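Local coordinates for protein CurD (Moorea producens 3L, PDB 5KP7) that probably acts as a hydroxymethylglutaryl-CoA synthase of the thiolase-like superfamily and binds a 4'-phosphopantetheine arm in its ligand pocket, at residues A67-L70 with P71-P75; R286-M289 with R290-K293; E299-A302 with D303-R306; K420-G424 with K425-V429. The protein carries 3 engineered substitutions. All coordinates share one frame; numbering follows the deposited sequence. Where two conformers were deposited one is given.

Contact 1. Residues A67-L70 with P71-P75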
loop_
_atom_site.group_PDB
_atom_site.type_symbol
_atom_site.label_atom_id
_atom_site.label_comp_id
_atom_site.label_asym_id
_atom_site.label_seq_id
_atom_site.Cartn_x
_atom_site.Cartn_y
_atom_site.Cartn_z
ATOM N N ALA A 67 2.305 -1.153 11.844
ATOM C CA ALA A 67 3.432 -0.362 12.362
ATOM C C ALA A 67 2.939 0.983 12.814
ATOM O O ALA A 67 2.014 1.527 12.220
ATOM C CB ALA A 67 4.490 -0.197 11.290
ATOM N N VAL A 68 3.608 1.581 13.819
ATOM C CA VAL A 68 3.173 2.890 14.347
ATOM C C VAL A 68 4.419 3.765 14.537
ATOM O O VAL A 68 5.332 3.336 15.214
ATOM C CB VAL A 68 2.452 2.731 15.692
ATOM C CG1 VAL A 68 1.932 4.065 16.192
ATOM C CG2 VAL A 68 1.286 1.756 15.541
ATOM N N SER A 69 4.432 4.918 13.892
ATOM C CA SER A 69 5.566 5.881 14.037
ATOM C C SER A 69 5.549 6.505 15.438
ATOM O O SER A 69 4.487 7.007 15.889
ATOM C CB SER A 69 5.403 6.985 13.044
ATOM O OG SER A 69 6.478 7.924 13.046
ATOM N N LEU A 70 6.723 6.557 16.078
ATOM C CA LEU A 70 6.884 7.310 17.335
ATOM C C LEU A 70 6.934 8.808 17.060
ATOM O O LEU A 70 7.165 9.226 15.939
ATOM C CB LEU A 70 8.163 6.862 18.048
ATOM C CG LEU A 70 8.189 5.537 18.809
ATOM C CD1 LEU A 70 7.428 5.701 20.122
ATOM C CD2 LEU A 70 7.607 4.387 18.038
ATOM N N PRO A 71 6.739 9.648 18.104
ATOM C CA PRO A 71 6.819 11.117 17.889
ATOM C C PRO A 71 8.188 11.609 17.417
ATOM O O PRO A 71 8.276 12.595 16.684
ATOM C CB PRO A 71 6.393 11.703 19.248
ATOM C CG PRO A 71 5.543 10.634 19.837
ATOM C CD PRO A 71 6.172 9.315 19.436
ATOM N N TYR A 72 9.227 10.829 17.727
ATOM C CA TYR A 72 10.571 11.122 17.293
ATOM C C TYR A 72 10.930 10.383 16.011
ATOM O O TYR A 72 12.103 10.080 15.757
ATOM C CB TYR A 72 11.567 10.861 18.442
ATOM C CG TYR A 72 11.414 9.529 19.137
ATOM C CD1 TYR A 72 11.865 8.341 18.538
ATOM C CD2 TYR A 72 10.770 9.425 20.380
ATOM C CE1 TYR A 72 11.721 7.119 19.190
ATOM C CE2 TYR A 72 10.623 8.204 21.011
ATOM C CZ TYR A 72 11.099 7.067 20.415
ATOM O OH TYR A 72 10.955 5.868 21.076
ATOM N N GLU A 73 9.921 10.102 15.176
ATOM C CA GLU A 73 10.147 9.625 13.828
ATOM C C GLU A 73 9.217 10.396 12.911
ATOM O O GLU A 73 8.162 10.913 13.340
ATOM C CB GLU A 73 9.838 8.135 13.717
ATOM C CG GLU A 73 10.681 7.252 14.634
ATOM C CD GLU A 73 10.350 5.800 14.407
ATOM O OE1 GLU A 73 9.289 5.353 14.932
ATOM O OE2 GLU A 73 11.128 5.100 13.670
ATOM N N ASP A 74 9.634 10.501 11.655
ATOM C CA ASP A 74 8.821 11.141 10.644
ATOM C C ASP A 74 9.121 10.473 9.292
ATOM O O ASP A 74 9.887 9.505 9.237
ATOM C CB ASP A 74 9.014 12.671 10.720
ATOM C CG ASP A 74 10.332 13.149 10.165
ATOM O OD1 ASP A 74 11.080 12.321 9.609
ATOM O OD2 ASP A 74 10.596 14.374 10.271
ATOM N N PRO A 75 8.520 10.943 8.193
ATOM C CA PRO A 75 8.776 10.269 6.930
ATOM C C PRO A 75 10.214 10.355 6.457
ATOM O O PRO A 75 10.662 9.473 5.762
ATOM C CB PRO A 75 7.795 10.938 5.960
ATOM C CG PRO A 75 6.690 11.384 6.839
ATOM C CD PRO A 75 7.358 11.853 8.102
HETATM O O HOH W 1 8.015 3.176 14.316
#

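Contact 2. Residues R286-M289 with R290-K293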
loop_
_atom_site.group_PDB
_atom_site.type_symbol
_atom_site.label_atom_id
_atom_site.label_comp_id
_atom_site.label_asym_id
_atom_site.label_seq_id
_atom_site.Cartn_x
_atom_site.Cartn_y
_atom_site.Cartn_z
ATOM N N ARG A 286 -9.964 -12.353 -7.053
ATOM C CA ARG A 286 -11.121 -13.196 -7.370
ATOM C C ARG A 286 -11.911 -12.583 -8.533
ATOM O O ARG A 286 -12.259 -13.277 -9.498
ATOM C CB ARG A 286 -12.008 -13.352 -6.144
ATOM C CG ARG A 286 -13.323 -14.119 -6.366
ATOM C CD ARG A 286 -14.348 -13.679 -5.322
ATOM N NE ARG A 286 -13.868 -13.995 -4.019
ATOM C CZ ARG A 286 -13.861 -13.237 -2.923
ATOM N NH1 ARG A 286 -14.428 -12.039 -2.822
ATOM N NH2 ARG A 286 -13.303 -13.774 -1.848
ATOM N N ASN A 287 -12.141 -11.270 -8.471
ATOM C CA ASN A 287 -12.874 -10.588 -9.542
ATOM C C ASN A 287 -12.148 -10.706 -10.887
ATOM O O ASN A 287 -12.754 -11.008 -11.926
ATOM C CB ASN A 287 -13.096 -9.123 -9.156
ATOM C CG ASN A 287 -13.978 -8.381 -10.139
ATOM O OD1 ASN A 287 -13.602 -7.313 -10.636
ATOM N ND2 ASN A 287 -15.159 -8.905 -10.385
ATOM N N MET A 288 -10.838 -10.489 -10.870
ATOM C CA MET A 288 -10.047 -10.641 -12.080
ATOM C C MET A 288 -10.073 -12.064 -12.658
ATOM O O MET A 288 -10.246 -12.246 -13.870
ATOM C CB MET A 288 -8.595 -10.234 -11.836
ATOM C CG MET A 288 -8.411 -8.752 -11.481
ATOM S SD MET A 288 -8.586 -7.649 -12.896
ATOM C CE MET A 288 -6.997 -7.907 -13.665
ATOM N N MET A 289 -9.880 -13.061 -11.790
ATOM C CA MET A 289 -9.903 -14.474 -12.218
ATOM C C MET A 289 -11.283 -14.889 -12.769
ATOM O O MET A 289 -11.353 -15.583 -13.792
ATOM C CB MET A 289 -9.471 -15.406 -11.086
ATOM C CG MET A 289 -7.983 -15.329 -10.729
ATOM S SD MET A 289 -6.886 -15.939 -12.023
ATOM C CE MET A 289 -7.154 -17.704 -11.928
ATOM N N ARG A 290 -12.356 -14.463 -12.106
ATOM C CA ARG A 290 -13.741 -14.760 -12.566
ATOM C C ARG A 290 -13.954 -14.184 -13.979
ATOM O O ARG A 290 -14.443 -14.883 -14.865
ATOM C CB ARG A 290 -14.754 -14.191 -11.550
ATOM C CG ARG A 290 -16.215 -14.639 -11.583
ATOM C CD ARG A 290 -16.933 -14.306 -10.244
ATOM N NE ARG A 290 -16.647 -12.931 -9.786
ATOM C CZ ARG A 290 -16.597 -12.492 -8.509
ATOM N NH1 ARG A 290 -16.865 -13.292 -7.470
ATOM N NH2 ARG A 290 -16.287 -11.215 -8.269
ATOM N N ARG A 291 -13.560 -12.935 -14.203
ATOM C CA ARG A 291 -13.828 -12.266 -15.485
ATOM C C ARG A 291 -12.879 -12.727 -16.606
ATOM O O ARG A 291 -13.327 -13.041 -17.720
ATOM C CB ARG A 291 -13.780 -10.755 -15.314
ATOM C CG ARG A 291 -14.319 -9.961 -16.514
ATOM C CD ARG A 291 -14.187 -8.462 -16.290
ATOM N NE ARG A 291 -12.876 -8.178 -15.723
ATOM C CZ ARG A 291 -11.729 -8.031 -16.403
ATOM N NH1 ARG A 291 -11.684 -8.077 -17.744
ATOM N NH2 ARG A 291 -10.603 -7.820 -15.715
ATOM N N LEU A 292 -11.586 -12.830 -16.314
ATOM C CA LEU A 292 -10.599 -13.113 -17.363
ATOM C C LEU A 292 -10.463 -14.601 -17.681
ATOM O O LEU A 292 -10.207 -14.968 -18.820
ATOM C CB LEU A 292 -9.235 -12.545 -16.983
ATOM C CG LEU A 292 -9.190 -11.017 -16.928
ATOM C CD1 LEU A 292 -7.934 -10.551 -16.209
ATOM C CD2 LEU A 292 -9.280 -10.415 -18.326
ATOM N N LYS A 293 -10.615 -15.447 -16.676
ATOM C CA LYS A 293 -10.363 -16.876 -16.834
ATOM C C LYS A 293 -11.610 -17.753 -16.628
ATOM O O LYS A 293 -11.538 -18.961 -16.864
ATOM C CB LYS A 293 -9.245 -17.283 -15.865
ATOM C CG LYS A 293 -7.901 -16.594 -16.092
ATOM C CD LYS A 293 -7.275 -16.795 -17.466
ATOM C CE LYS A 293 -7.001 -18.274 -17.762
ATOM N NZ LYS A 293 -6.402 -18.476 -19.109
#

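Contact 3. Residues E299-A302 with D303-R306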
loop_
_atom_site.group_PDB
_atom_site.type_symbol
_atom_site.label_atom_id
_atom_site.label_comp_id
_atom_site.label_asym_id
_atom_site.label_seq_id
_atom_site.Cartn_x
_atom_site.Cartn_y
_atom_site.Cartn_z
ATOM N N GLU A 299 -10.691 -23.257 -7.518
ATOM C CA GLU A 299 -9.568 -22.967 -8.398
ATOM C C GLU A 299 -9.006 -21.553 -8.100
ATOM O O GLU A 299 -7.785 -21.360 -7.990
ATOM C CB GLU A 299 -10.114 -23.018 -9.805
ATOM C CG GLU A 299 -9.180 -22.980 -10.990
ATOM C CD GLU A 299 -9.983 -23.064 -12.323
ATOM O OE1 GLU A 299 -11.195 -23.475 -12.347
ATOM O OE2 GLU A 299 -9.411 -22.670 -13.372
ATOM N N ILE A 300 -9.912 -20.601 -7.923
ATOM C CA ILE A 300 -9.499 -19.216 -7.620
ATOM C C ILE A 300 -8.791 -19.172 -6.282
ATOM O O ILE A 300 -7.747 -18.501 -6.155
ATOM C CB ILE A 300 -10.696 -18.235 -7.649
ATOM C CG1 ILE A 300 -11.163 -18.091 -9.112
ATOM C CG2 ILE A 300 -10.347 -16.902 -7.007
ATOM C CD1 ILE A 300 -12.382 -17.203 -9.305
ATOM N N GLU A 301 -9.342 -19.865 -5.282
ATOM C CA GLU A 301 -8.734 -19.847 -3.948
ATOM C C GLU A 301 -7.346 -20.499 -3.956
ATOM O O GLU A 301 -6.426 -19.998 -3.291
ATOM C CB GLU A 301 -9.671 -20.462 -2.889
ATOM C CG GLU A 301 -9.043 -20.655 -1.498
ATOM C CD GLU A 301 -8.474 -19.411 -0.844
ATOM O OE1 GLU A 301 -8.752 -18.268 -1.292
ATOM O OE2 GLU A 301 -7.678 -19.574 0.135
ATOM N N ALA A 302 -7.192 -21.610 -4.684
ATOM C CA ALA A 302 -5.864 -22.234 -4.814
ATOM C C ALA A 302 -4.878 -21.281 -5.493
ATOM O O ALA A 302 -3.728 -21.171 -5.080
ATOM C CB ALA A 302 -5.947 -23.544 -5.586
ATOM N N ASP A 303 -5.352 -20.582 -6.536
ATOM C CA ASP A 303 -4.528 -19.636 -7.256
ATOM C C ASP A 303 -4.143 -18.462 -6.354
ATOM O O ASP A 303 -2.975 -18.005 -6.398
ATOM C CB ASP A 303 -5.253 -19.138 -8.523
ATOM C CG ASP A 303 -4.345 -18.327 -9.419
ATOM O OD1 ASP A 303 -3.404 -18.909 -10.037
ATOM O OD2 ASP A 303 -4.525 -17.104 -9.482
ATOM N N PHE A 304 -5.094 -17.987 -5.537
ATOM C CA PHE A 304 -4.816 -16.940 -4.557
ATOM C C PHE A 304 -3.668 -17.349 -3.612
ATOM O O PHE A 304 -2.708 -16.591 -3.393
ATOM C CB PHE A 304 -6.062 -16.584 -3.758
ATOM C CG PHE A 304 -5.797 -15.648 -2.635
ATOM C CD1 PHE A 304 -5.601 -14.302 -2.880
ATOM C CD2 PHE A 304 -5.695 -16.113 -1.331
ATOM C CE1 PHE A 304 -5.332 -13.424 -1.838
ATOM C CE2 PHE A 304 -5.419 -15.241 -0.283
ATOM C CZ PHE A 304 -5.239 -13.897 -0.533
ATOM N N GLN A 305 -3.767 -18.548 -3.048
ATOM C CA GLN A 305 -2.741 -18.969 -2.095
ATOM C C GLN A 305 -1.375 -19.089 -2.747
ATOM O O GLN A 305 -0.365 -18.733 -2.152
ATOM C CB GLN A 305 -3.112 -20.275 -1.390
ATOM C CG GLN A 305 -2.240 -20.540 -0.170
ATOM C CD GLN A 305 -2.643 -21.772 0.594
ATOM O OE1 GLN A 305 -3.443 -21.697 1.516
ATOM N NE2 GLN A 305 -2.124 -22.951 0.186
ATOM N N ARG A 306 -1.346 -19.596 -3.976
ATOM C CA ARG A 306 -0.087 -19.817 -4.688
ATOM C C ARG A 306 0.566 -18.509 -5.118
ATOM O O ARG A 306 1.764 -18.346 -4.940
ATOM C CB ARG A 306 -0.325 -20.683 -5.921
ATOM C CG ARG A 306 0.937 -20.999 -6.714
ATOM C CD ARG A 306 0.709 -22.016 -7.826
ATOM N NE ARG A 306 -0.323 -21.558 -8.763
ATOM C CZ ARG A 306 -0.128 -20.917 -9.918
ATOM N NH1 ARG A 306 -1.200 -20.598 -10.651
ATOM N NH2 ARG A 306 1.089 -20.605 -10.370
#

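Contact 4. Residues K420-G424 with K425-V429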
loop_
_atom_site.group_PDB
_atom_site.type_symbol
_atom_site.label_atom_id
_atom_site.label_comp_id
_atom_site.label_asym_id
_atom_site.label_seq_id
_atom_site.Cartn_x
_atom_site.Cartn_y
_atom_site.Cartn_z
ATOM N N LYS A 420 14.906 1.280 24.266
ATOM C CA LYS A 420 15.864 0.183 24.441
ATOM C C LYS A 420 15.975 -0.684 23.178
ATOM O O LYS A 420 17.056 -1.182 22.884
ATOM C CB LYS A 420 15.529 -0.655 25.685
ATOM C CG LYS A 420 16.720 -1.400 26.245
ATOM C CD LYS A 420 16.375 -2.088 27.551
ATOM C CE LYS A 420 17.497 -3.022 27.983
ATOM N NZ LYS A 420 17.041 -3.952 29.042
ATOM N N LYS A 421 14.880 -0.828 22.428
ATOM C CA LYS A 421 14.874 -1.541 21.142
ATOM C C LYS A 421 15.582 -0.785 19.998
ATOM O O LYS A 421 16.136 -1.420 19.108
ATOM C CB LYS A 421 13.434 -1.852 20.696
ATOM C CG LYS A 421 12.720 -2.928 21.504
ATOM C CD LYS A 421 13.166 -4.312 21.068
ATOM C CE LYS A 421 12.098 -5.353 21.304
ATOM N NZ LYS A 421 12.511 -6.608 20.644
ATOM N N ILE A 422 15.549 0.547 20.024
ATOM C CA ILE A 422 16.136 1.409 18.982
ATOM C C ILE A 422 17.625 1.691 19.236
ATOM O O ILE A 422 18.435 1.646 18.309
ATOM C CB ILE A 422 15.351 2.753 18.904
ATOM C CG1 ILE A 422 13.895 2.483 18.529
ATOM C CG2 ILE A 422 15.946 3.721 17.881
ATOM C CD1 ILE A 422 13.010 3.713 18.602
ATOM N N ALA A 423 17.979 1.994 20.483
ATOM C CA ALA A 423 19.322 2.494 20.827
ATOM C C ALA A 423 20.394 1.471 20.503
ATOM O O ALA A 423 20.303 0.326 20.943
ATOM C CB ALA A 423 19.401 2.858 22.313
ATOM N N GLY A 424 21.430 1.896 19.790
ATOM C CA GLY A 424 22.561 1.026 19.462
ATOM C C GLY A 424 22.416 0.329 18.126
ATOM O O GLY A 424 23.303 -0.410 17.729
ATOM N N LYS A 425 21.325 0.580 17.398
ATOM C CA LYS A 425 21.102 -0.094 16.117
ATOM C C LYS A 425 21.479 0.723 14.888
ATOM O O LYS A 425 21.341 0.244 13.789
ATOM C CB LYS A 425 19.656 -0.529 16.014
ATOM C CG LYS A 425 19.318 -1.654 16.982
ATOM C CD LYS A 425 17.974 -2.255 16.608
ATOM C CE LYS A 425 17.707 -3.565 17.330
ATOM N NZ LYS A 425 18.177 -3.598 18.742
ATOM N N GLY A 426 21.948 1.949 15.065
ATOM C CA GLY A 426 22.296 2.791 13.940
ATOM C C GLY A 426 21.065 3.283 13.190
ATOM O O GLY A 426 21.062 3.313 11.971
ATOM N N ARG A 427 20.067 3.689 13.971
ATOM C CA ARG A 427 18.776 4.206 13.488
ATOM C C ARG A 427 18.782 5.711 13.473
ATOM O O ARG A 427 19.267 6.326 14.436
ATOM C CB ARG A 427 17.672 3.816 14.468
ATOM C CG ARG A 427 17.333 2.350 14.499
ATOM C CD ARG A 427 16.291 1.993 13.455
ATOM N NE ARG A 427 15.980 0.601 13.620
ATOM C CZ ARG A 427 14.966 0.128 14.332
ATOM N NH1 ARG A 427 14.091 0.950 14.894
ATOM N NH2 ARG A 427 14.817 -1.175 14.450
ATOM N N LEU A 428 18.191 6.316 12.444
ATOM C CA LEU A 428 17.953 7.734 12.471
ATOM C C LEU A 428 16.607 8.029 13.159
ATOM O O LEU A 428 15.585 7.361 12.896
ATOM C CB LEU A 428 17.993 8.324 11.054
ATOM C CG LEU A 428 18.187 9.838 11.012
ATOM C CD1 LEU A 428 19.636 10.188 11.320
ATOM C CD2 LEU A 428 17.732 10.440 9.704
ATOM N N VAL A 429 16.622 9.052 14.005
ATOM C CA VAL A 429 15.421 9.573 14.652
ATOM C C VAL A 429 15.351 11.096 14.478
ATOM O O VAL A 429 16.380 11.762 14.219
ATOM C CB VAL A 429 15.301 9.177 16.155
ATOM C CG1 VAL A 429 15.225 7.672 16.303
ATOM C CG2 VAL A 429 16.430 9.740 16.971
#

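Contact 1. Residues A67-L70 with P71-P75
The Tyr-72 ring carries Leu-70 on one face: Leu-70 CB lies 3.8 Å from the ring centroid and 15° off the normal, a CH-pi contact displaced toward the rim. The two side chains run side by side, and Leu-70 CG continues to Tyr-72 OH at 3.6 Å. Trp-419 meets Tyr-72 edge-to-face. The ring folds back over Leu-70 because Tyr-72 CG sits between its backbone N and carbonyl carbon (chi1 49°). The Glu-73 carboxylate turns OE1 to Leu-70 N, which donates to its anti lone pair over 3.1 Å at a nearly straight 171°. A water also donates to Glu-73 OE1, at 2.6 Å, and to Val-68 O, while Tyr-36 OH holds Glu-73 OE2. The Leu-70 N to OE1 bond spans a type I beta turn, Leu-70 to Glu-73, in the passage from strand 65-67 to helix 75-89, where Asp-74 is the N-cap and its OD1 accepts from Ser-77 N. The turn closes with Glu-73 N to Leu-70 O at 3.0 Å. Ser-69 OG approaches the same oxygen at 3.2 Å from the opposite face of the carbonyl plane, so two donors flank Leu-70 O. Without the Tyr-72 ring, as with an alanine here, Leu-70 CB and CG would probably lose their cover and Trp-419 its aromatic mate. Leu-70 is further packed by Val-418 and Leu-394.

Contact 2. Residues R286-M289 with R290-K293
Arg-286 and Arg-290 lie alongside one another one helical turn apart, and the closest side-chain contact between them is Arg-286 CD to Arg-290 NH1 at 3.3 Å. Their guanidinium planes are 44° apart, so they are not stacked. Arg-286 CG and Asn-287 N lie over one face of the Arg-290 group. Both arginines have CG trans to the backbone N (chi1 -165° in Arg-290), which sends the two chains in the same direction. Outside the two segments, an acidic side chain of the chain of another protein pairs with NH1 of Arg-290, and NH1 of Arg-286 is matched in the same way. A leucine in place of Arg-290 would probably cost the neighbouring chain the salt bridge made by Arg-290 NH1 and take the cover from Arg-286 CD.

The backbone evidence identifies the motif as an alpha-helix, the latter part of helix 278-293, with four successive i to i+4 bonds. Leu-292 N to Met-288 O is the shortest at 2.8 Å, and Lys-293 N to Met-289 O, at 3.0 Å, is the most bent, with an N-H...O angle of 146°.

Sulfur and apolar contacts form another group. Met-288 SD lies at the edge of the Arg-291 guanidinium, in its plane, 3.5 Å from NH2. Met-288 CE reaches Leu-292 CD1 at 3.8 Å, the side chains running side by side, and Tyr-252 of helix 237-258 packs on both residues. Met-289 turns instead to Ile-300 and Asp-303 of helix 297-307, while Lys-293 NZ is salt-bridged to Asp-263.

Contact 3. Residues E299-A302 with D303-R306
Asp-303, whose backbone N donates to Glu-299 O at 2.9 Å, has its carboxylate oxygen OD1 gripped by two arginines: Arg-306 NH1 at 2.8 Å, and Arg-307 NE. His-285 NE2 is hydrogen-bonded to OD2, so both oxygens of this buried acid are satisfied, which would be consistent with a stable negative charge. The frame is an alpha-helix, residues 297-307, and the i to i+4 ladder proves it. Phe-304 N to Ile-300 O is its shortest bond across the contact at 2.8 Å, and Gln-305 N and Arg-306 N follow with Glu-301 O and Ala-302 O as acceptors. Asp-303 thus ties this helix to helix 278-293, which carries His-285, and Ile-300 packs on Arg-286 and Met-289 of that same helix. Glu-299, near the start of the helix, is salt-bridged to Arg-265 instead.

Phe-304 is buried against Met-309 and Leu-312 of helix 309-318. It has its CG trans to the backbone N (chi1 173°), and Glu-301 shares that torsion before bending at chi2 (57°). That bend carries the Glu-301 carboxylate forward along the helix, toward Phe-304, its plane 32° from the ring plane, until Glu-301 OE1 stands 3.7 Å from Phe-304 CD2.

Contact 4. Residues K420-G424 with K425-V429
Lys-425 answers two carbonyls at the end of helix 416-422. Its NZ donates to Lys-421 O at 3.0 Å, and its backbone N donates to Ile-422 O at 3.2 Å with an N-H...O angle of 147°. The second bond closes a type II beta turn from Ile-422 to Lys-425, with Gly-424 at its third position (phi 93°), where a beta carbon would press on the carbonyl O of Ala-423. Ala-423 is the first residue to leave helical backbone angles, so both acceptors belong to the last helical residues. With CG beside the backbone N, the Lys-425 chain runs extended past Lys-421 O, its CD and CE each 3.2 Å away, and the bend at chi4 (38°) turns NZ onto that oxygen. The ammonium groups of Lys-421 and Lys-425 stand 6.7 Å apart; Asp-382 takes Lys-421 NZ in a salt bridge and has only a long, weak ion pair with Lys-425 NZ. Leu-428 N donates to Asn-81 OD1, and Gly-424 and Arg-427 each have a backbone hydrogen bond with Val-443.

Apolar contact is made by Ile-422. Its CG2 meets Arg-427 CB at 3.8 Å and lies 4.3 Å from Val-429 CG1.

Beyond the turn the chain enters strand 428-434, the middle strand of a three-stranded antiparallel sheet: Val-429 pairs through its backbone with Glu-441 of strand 437-442, and Ile-422 of the helix packs on Tyr-72 and Val-443.

Along the chain the four contacts come in order, and in space they form two pairs. Contacts 1 and 4 lie on one side of the chain's centre with centres about 13 Å apart; Tyr-72 CE1 touches Ile-422 CD1 at 3.7 Å and Tyr-72 O meets Val-429 CB at 3.3 Å, joining the loop before helix 75-89 to the chain's last helix, 416-422, and strand 428-434. Contacts 2 and 3, about 12 Å between centres, sit on successive helices 278-293 and 297-307, packed through Met-289 and Ile-300. Contacts 1 and 2 lie on opposite sides, about 39 Å between centres. The first pair thus links distant chain parts, while contact 2 also meets another protein's chain.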